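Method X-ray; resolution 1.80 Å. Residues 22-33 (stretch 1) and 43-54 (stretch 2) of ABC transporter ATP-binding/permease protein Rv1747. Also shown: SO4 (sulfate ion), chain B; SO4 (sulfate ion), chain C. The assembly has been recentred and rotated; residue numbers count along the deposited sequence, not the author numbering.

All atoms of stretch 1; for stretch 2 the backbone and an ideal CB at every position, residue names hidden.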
# COMPACT_ATOMS: atom_id res chain seq x y z
N ALA A 22 0.58 9.00 -9.36
CA ALA A 22 1.63 10.00 -9.46
C ALA A 22 1.92 10.61 -8.09
O ALA A 22 1.04 10.70 -7.24
CB ALA A 22 1.22 11.09 -10.43
N ALA A 23 3.16 11.04 -7.90
CA ALA A 23 3.53 11.75 -6.67
C ALA A 23 2.67 13.00 -6.49
O ALA A 23 2.31 13.65 -7.47
CB ALA A 23 5.01 12.10 -6.71
N GLY A 24 2.33 13.34 -5.25
CA GLY A 24 1.69 14.61 -4.98
C GLY A 24 0.42 14.60 -4.15
O GLY A 24 0.08 15.60 -3.53
N HIS A 25 -0.28 13.47 -4.13
CA HIS A 25 -1.44 13.34 -3.25
C HIS A 25 -1.47 11.95 -2.63
O HIS A 25 -1.12 10.97 -3.28
CB HIS A 25 -2.73 13.62 -4.02
CG HIS A 25 -2.89 15.06 -4.41
ND1 HIS A 25 -3.10 16.06 -3.49
CD2 HIS A 25 -2.85 15.66 -5.63
CE1 HIS A 25 -3.20 17.22 -4.13
NE2 HIS A 25 -3.05 17.00 -5.42
N ASP A 26 -1.86 11.86 -1.36
CA ASP A 26 -1.84 10.59 -0.66
C ASP A 26 -2.84 9.60 -1.27
O ASP A 26 -3.98 9.96 -1.56
CB ASP A 26 -2.15 10.78 0.82
CG ASP A 26 -1.09 11.60 1.56
OD1 ASP A 26 0.01 11.85 1.00
OD2 ASP A 26 -1.35 11.98 2.72
N VAL A 27 -2.40 8.35 -1.45
CA VAL A 27 -3.26 7.28 -1.96
C VAL A 27 -3.82 6.46 -0.80
O VAL A 27 -3.07 6.08 0.08
CB VAL A 27 -2.48 6.34 -2.90
CG1 VAL A 27 -3.37 5.26 -3.47
CG2 VAL A 27 -1.82 7.14 -4.02
N VAL A 28 -5.12 6.18 -0.81
CA VAL A 28 -5.71 5.35 0.24
C VAL A 28 -5.94 3.91 -0.21
O VAL A 28 -6.57 3.65 -1.26
CB VAL A 28 -7.06 5.93 0.71
CG1 VAL A 28 -7.69 5.02 1.77
CG2 VAL A 28 -6.86 7.34 1.26
N VAL A 29 -5.39 2.98 0.57
CA VAL A 29 -5.64 1.55 0.44
C VAL A 29 -6.51 1.11 1.60
O VAL A 29 -6.19 1.38 2.75
CB VAL A 29 -4.33 0.71 0.48
CG1 VAL A 29 -4.65 -0.79 0.30
CG2 VAL A 29 -3.34 1.17 -0.56
N GLY A 30 -7.63 0.45 1.32
CA GLY A 30 -8.43 -0.04 2.42
C GLY A 30 -9.76 -0.62 2.00
O GLY A 30 -10.04 -0.78 0.81
N ARG A 31 -10.58 -0.91 3.00
CA ARG A 31 -11.87 -1.55 2.80
C ARG A 31 -12.94 -0.57 2.33
O ARG A 31 -14.03 -0.98 1.90
CB ARG A 31 -12.33 -2.21 4.11
CG ARG A 31 -12.97 -3.57 3.91
CD ARG A 31 -13.48 -4.15 5.23
NE ARG A 31 -14.64 -3.43 5.76
CZ ARG A 31 -14.58 -2.58 6.78
NH1 ARG A 31 -13.43 -2.35 7.40
NH2 ARG A 31 -15.68 -1.96 7.19
N ASP A 32 -12.65 0.73 2.41
CA ASP A 32 -13.64 1.73 2.05
C ASP A 32 -14.05 1.61 0.59
O ASP A 32 -13.20 1.40 -0.29
CB ASP A 32 -13.12 3.15 2.31
CG ASP A 32 -14.25 4.16 2.40
OD1 ASP A 32 -14.79 4.35 3.51
OD2 ASP A 32 -14.63 4.71 1.35
N LEU A 33 -15.35 1.74 0.32
CA LEU A 33 -15.85 1.64 -1.05
C LEU A 33 -15.23 2.71 -1.94
O LEU A 33 -15.12 2.53 -3.14
CB LEU A 33 -17.38 1.77 -1.08
CG LEU A 33 -18.18 0.70 -0.31
CD1 LEU A 33 -19.69 0.97 -0.43
CD2 LEU A 33 -17.84 -0.70 -0.80
N UNK A 43 -10.37 -8.28 7.48
CA UNK A 43 -9.17 -7.94 8.26
C UNK A 43 -8.77 -6.47 8.07
O UNK A 43 -8.07 -5.88 8.90
CB UNK A 43 -8.01 -8.85 7.86
N UNK A 44 -9.20 -5.89 6.96
CA UNK A 44 -8.69 -4.60 6.52
C UNK A 44 -9.55 -3.42 6.99
O UNK A 44 -10.78 -3.47 6.92
CB UNK A 44 -8.59 -4.59 4.99
N UNK A 45 -8.90 -2.37 7.49
CA UNK A 45 -9.58 -1.16 7.92
C UNK A 45 -10.04 -0.33 6.72
O UNK A 45 -9.53 -0.50 5.62
CB UNK A 45 -8.66 -0.33 8.82
N UNK A 46 -10.99 0.57 6.93
CA UNK A 46 -11.53 1.34 5.80
C UNK A 46 -10.47 2.18 5.11
O UNK A 46 -10.40 2.20 3.88
CB UNK A 46 -12.67 2.25 6.28
N UNK A 47 -9.63 2.86 5.89
CA UNK A 47 -8.47 3.55 5.32
C UNK A 47 -7.24 2.94 5.97
O UNK A 47 -6.74 3.46 6.96
CB UNK A 47 -8.53 5.06 5.54
N UNK A 48 -6.78 1.83 5.41
CA UNK A 48 -5.80 0.97 6.06
C UNK A 48 -4.36 1.47 5.87
O UNK A 48 -3.58 1.54 6.83
CB UNK A 48 -5.93 -0.46 5.52
N UNK A 49 -4.00 1.79 4.63
CA UNK A 49 -2.70 2.36 4.31
C UNK A 49 -2.82 3.70 3.61
O UNK A 49 -3.77 3.93 2.88
CB UNK A 49 -1.90 1.39 3.44
N UNK A 50 -1.82 4.56 3.82
CA UNK A 50 -1.61 5.71 2.95
C UNK A 50 -0.37 5.46 2.13
O UNK A 50 0.67 5.09 2.68
CB UNK A 50 -1.49 7.01 3.75
N UNK A 51 -0.45 5.68 0.82
CA UNK A 51 0.76 5.62 -0.02
C UNK A 51 1.12 7.03 -0.44
O UNK A 51 0.25 7.80 -0.81
CB UNK A 51 0.55 4.73 -1.24
N UNK A 52 2.40 7.39 -0.40
CA UNK A 52 2.76 8.75 -0.79
C UNK A 52 4.23 8.86 -1.11
O UNK A 52 5.04 8.02 -0.69
CB UNK A 52 2.39 9.74 0.32
N UNK A 53 4.56 9.87 -1.91
CA UNK A 53 5.95 10.12 -2.29
C UNK A 53 6.49 11.21 -1.37
O UNK A 53 5.99 12.33 -1.36
CB UNK A 53 6.07 10.52 -3.76
N UNK A 54 7.51 10.87 -0.59
CA UNK A 54 8.00 11.76 0.45
C UNK A 54 9.52 11.64 0.60
O UNK A 54 10.06 10.54 0.69
CB UNK A 54 7.31 11.45 1.78
S SO4 B . -12.71 0.31 10.28
O1 SO4 B . -12.04 1.54 9.86
O2 SO4 B . -12.10 -0.14 11.54
O3 SO4 B . -14.15 0.51 10.46
O4 SO4 B . -12.51 -0.70 9.26
S SO4 C . -3.11 15.02 0.28
O1 SO4 C . -2.75 16.33 -0.26
O2 SO4 C . -3.46 15.14 1.70
O3 SO4 C . -4.24 14.47 -0.46
O4 SO4 C . -1.96 14.13 0.14

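Position 43 points away from stretch 1, which does not constrain its side chain; it is Leu-43. At 44 the ideal CB points sideways, 4.5 Å from Arg-31 CB, so an aliphatic residue of medium size would suit. It is Ile-44, whose CG2 packs 3.9 Å from Gly-30 CA, while its backbone O accepts a hydrogen bond from Arg-31 NH1 (2.9 Å).

Position 45 points away, and many residues would fit. It is Ser-45, which serves through its backbone: Arg-31 N donates to Ser-45 O at 2.9 Å.

The CB of 46 also points away overall, yet it lies 4.1 Å from Asp-32 OD1, an acidic group that a long basic side chain could reach; a small polar residue would also be tolerated. It is Arg-46, whose NE and NH2 each donate to Asp-32 OD1 at 3.0 Å, forming a salt bridge along the guanidinium edge. Its backbone N and Arg-31 NH1 both bind sulfate B, the latter 2.7 Å from sulfate O4.

At 47 the CB sits 3.9 Å from Val-28 CG1, favouring a small or apolar side chain. Ala-47 makes that contact with its methyl group alone.

Position 48 starts toward stretch 1, its ideal CB 3.3 Å from Val-29 O, and any longer side chain must find its own way out; stretch 1 selects no type. It is His-48, whose ring leads away and accepts a hydrogen bond at ND1 from Ser-45 N (3.0 Å).

From 49 to 51 the chain pairs antiparallel with Val-29 to Val-27, and the side chains alternate between the sheet faces. Positions 49 and 51 share a face with Val-29 and Val-27, where any aliphatic residue would suit. Leu-49 meets its partner at CB, 3.8 Å from Val-29 CB; Leu-51 sets CB 3.8 Å from Val-27 CB and extends CD1 to within 3.8 Å of Val-29 CG2. Position 50 lies on the other face beside Val-28, again favouring an apolar group, and Leu-50 CD2 packs 3.8 Å from Val-28 CG2.

The CB of 52 is tightly placed, 3.3 Å from Asp-26 OD1. A basic residue would answer the carboxylate, though a hydrogen-bond donor such as serine or threonine is also plausible. Arg-52 donates from NE to Asp-26 OD1 at 2.8 Å, completing a salt bridge.

Position 53 points toward Ala-23, whose methyl would accept many apolar side chains. Phe-53 CB touches Ala-23 CB at 3.5 Å before the ring turns away. Position 54 is out of reach and unconstrained; it is Asp-54.

Stretch 2, residues 43-54: LISRAHLLLRFD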
# COMPACT_ATOMS: atom_id res chain seq x y z
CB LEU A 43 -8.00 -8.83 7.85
CG LEU A 43 -7.98 -10.27 8.36
CD1 LEU A 43 -6.87 -11.03 7.65
CD2 LEU A 43 -7.76 -10.26 9.85
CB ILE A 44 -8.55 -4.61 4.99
CG1 ILE A 44 -7.68 -5.80 4.57
CG2 ILE A 44 -7.94 -3.31 4.46
CD1 ILE A 44 -6.37 -5.94 5.40
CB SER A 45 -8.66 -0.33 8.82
OG SER A 45 -8.32 -1.06 9.99
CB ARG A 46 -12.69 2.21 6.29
CG ARG A 46 -13.91 1.33 6.64
CD ARG A 46 -15.11 2.12 7.07
NE ARG A 46 -15.68 2.92 5.99
CZ ARG A 46 -16.90 3.44 6.05
NH1 ARG A 46 -17.65 3.23 7.13
NH2 ARG A 46 -17.37 4.18 5.05
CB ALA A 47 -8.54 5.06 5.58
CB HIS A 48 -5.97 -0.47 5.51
CG HIS A 48 -5.28 -1.52 6.31
ND1 HIS A 48 -5.95 -2.34 7.20
CD2 HIS A 48 -3.97 -1.90 6.37
CE1 HIS A 48 -5.09 -3.17 7.77
NE2 HIS A 48 -3.89 -2.92 7.29
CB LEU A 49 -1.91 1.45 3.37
CG LEU A 49 -1.61 0.01 3.77
CD1 LEU A 49 -0.76 -0.58 2.66
CD2 LEU A 49 -0.87 -0.03 5.12
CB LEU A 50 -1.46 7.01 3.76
CG LEU A 50 -2.69 7.33 4.61
CD1 LEU A 50 -2.44 8.57 5.45
CD2 LEU A 50 -3.91 7.51 3.71
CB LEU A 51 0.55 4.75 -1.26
CG LEU A 51 -0.18 3.42 -1.03
CD1 LEU A 51 -0.36 2.66 -2.35
CD2 LEU A 51 0.60 2.56 -0.02
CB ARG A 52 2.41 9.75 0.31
CG ARG A 52 3.32 9.67 1.54
CD ARG A 52 2.71 10.37 2.76
NE ARG A 52 2.35 11.78 2.55
CZ ARG A 52 3.05 12.82 2.99
NH1 ARG A 52 4.17 12.62 3.66
NH2 ARG A 52 2.62 14.06 2.77
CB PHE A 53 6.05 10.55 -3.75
CG PHE A 53 7.45 10.62 -4.28
CD1 PHE A 53 8.10 9.48 -4.72
CD2 PHE A 53 8.13 11.83 -4.32
CE1 PHE A 53 9.40 9.54 -5.19
CE2 PHE A 53 9.43 11.90 -4.79
CZ PHE A 53 10.06 10.75 -5.23
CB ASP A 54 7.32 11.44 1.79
CG ASP A 54 7.68 12.44 2.87
OD1 ASP A 54 7.61 13.66 2.61
OD2 ASP A 54 8.05 12.02 3.98
O HOH W 1 2.42 11.51 -3.08
O HOH W 2 0.59 15.06 0.55
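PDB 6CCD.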